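Local coordinates for Non-atp dependent l-selective hydantoinase (Arthrobacter aurescens, PDB 1GKR) that hydrolyses the cyclic amide ring of 5-substituted hydantoins with two zinc ions per subunit, preferring aryl- over alkyl-substituted substrates, as a homotetramer, at the interface of chains A and B. Residues are numbered along the deposited sequence; one frame, centred on the assembly and turned at random. Chains: chain A/B, Non-atp dependent l-selective hydantoinase.

The interface of chains A and B. Residues chain A 162-165, 227; chain B 188-189, 192.
Backbone N of A:Ser162, the residue whose side chain meets B:Thr188 across the interface, donates to the carboxylate oxygen OE2 of A:Glu165 at 3.2 Å. That oxygen is met on its anti side, 25° out of the carboxylate plane. The hydroxyl OG of the serine takes part in two weaker links, accepting from the backbone N of A:Glu165 and donating to OE2 of the same residue. This is the capping box seen at many helix starts: the serine caps the first turn while the glutamate three residues on folds back to hold the serine's amide. With chi1 at 59°, OG lies between the backbone N and carbonyl carbon of A:Ser162, turned toward the backbone N of A:Glu165.

The capped turn offers chain B a compact surface. B:Thr188 points its methyl CG2 at A:Gly164, where the modelled approach is too close to be reliable. The other branch of the threonine, the hydroxyl OG1 of B:Thr188, lies 3.5 Å from CB of A:Ser162. One turn further along the partner helix, the methyl CB of B:Ala192 rests 4.0 Å from CA of A:Gly164, a residue whose lack of a side chain may let the helices come close. Beside it, B:Ile189 has CG1 anti to its carbonyl carbon (chi1 -75°), and this branch runs along A:Asp163, with CG1 3.9 Å from the aspartate CB. Its end methyl CD1 then meets CD2 of A:Leu227 at 4.0 Å, the two side chains crossing at a slant.

The principle illustrated is that a helix tied off by its own cap can serve as a contact surface. Here the start of helix 163-176, with helix 214-231 alongside, faces the first turns of helix 187-199 of chain B; a two-fold axis repeats the patch with the chains exchanged, within the homotetramer.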
loop_
_atom_site.group_PDB
_atom_site.type_symbol
_atom_site.label_atom_id
_atom_site.label_comp_id
_atom_site.label_asym_id
_atom_site.label_seq_id
_atom_site.Cartn_x
_atom_site.Cartn_y
_atom_site.Cartn_z
ATOM N N SER A 162 27.675 7.818 8.364
ATOM C CA SER A 162 27.312 7.011 7.209
ATOM C C SER A 162 26.195 6.083 7.671
ATOM O O SER A 162 25.882 6.033 8.861
ATOM C CB SER A 162 28.499 6.186 6.737
ATOM O OG SER A 162 28.955 5.331 7.765
ATOM N N ASP A 163 25.593 5.338 6.751
ATOM C CA ASP A 163 24.513 4.442 7.149
ATOM C C ASP A 163 24.969 3.435 8.208
ATOM O O ASP A 163 24.229 3.129 9.133
ATOM C CB ASP A 163 23.920 3.735 5.925
ATOM C CG ASP A 163 23.371 4.721 4.900
ATOM O OD1 ASP A 163 22.954 5.813 5.312
ATOM O OD2 ASP A 163 23.345 4.421 3.687
ATOM N N GLY A 164 26.198 2.950 8.099
ATOM C CA GLY A 164 26.712 1.994 9.065
ATOM C C GLY A 164 26.875 2.628 10.434
ATOM O O GLY A 164 26.486 2.053 11.455
ATOM N N GLU A 165 27.439 3.827 10.470
ATOM C CA GLU A 165 27.630 4.507 11.746
ATOM C C GLU A 165 26.266 4.843 12.332
ATOM O O GLU A 165 26.029 4.673 13.531
ATOM C CB GLU A 165 28.461 5.777 11.548
ATOM C CG GLU A 165 29.631 5.562 10.616
ATOM C CD GLU A 165 30.596 6.712 10.606
ATOM O OE1 GLU A 165 31.418 6.788 11.540
ATOM O OE2 GLU A 165 30.532 7.539 9.671
ATOM N N LEU A 227 16.127 1.729 8.592
ATOM C CA LEU A 227 17.114 1.355 9.591
ATOM C C LEU A 227 16.511 1.298 10.982
ATOM O O LEU A 227 16.923 0.473 11.787
ATOM C CB LEU A 227 18.305 2.324 9.598
ATOM C CG LEU A 227 19.023 2.559 8.264
ATOM C CD1 LEU A 227 20.382 3.167 8.528
ATOM C CD2 LEU A 227 19.190 1.264 7.536
ATOM N N THR B 188 28.518 0.696 3.432
ATOM C CA THR B 188 28.785 1.136 4.782
ATOM C C THR B 188 28.225 0.284 5.907
ATOM O O THR B 188 28.850 0.159 6.956
ATOM C CB THR B 188 28.307 2.571 4.904
ATOM O OG1 THR B 188 29.424 3.438 4.746
ATOM C CG2 THR B 188 27.660 2.819 6.193
ATOM N N ILE B 189 27.043 -0.284 5.699
ATOM C CA ILE B 189 26.421 -1.130 6.710
ATOM C C ILE B 189 27.123 -2.471 6.721
ATOM O O ILE B 189 27.348 -3.055 7.778
ATOM C CB ILE B 189 24.922 -1.323 6.425
ATOM C CG1 ILE B 189 24.175 -0.036 6.794
ATOM C CG2 ILE B 189 24.379 -2.530 7.197
ATOM C CD1 ILE B 189 22.757 0.012 6.289
ATOM N N ALA B 192 30.215 -2.118 8.782
ATOM C CA ALA B 192 29.909 -2.084 10.207
ATOM C C ALA B 192 29.569 -3.473 10.722
ATOM O O ALA B 192 30.091 -3.907 11.750
ATOM C CB ALA B 192 28.757 -1.132 10.483
#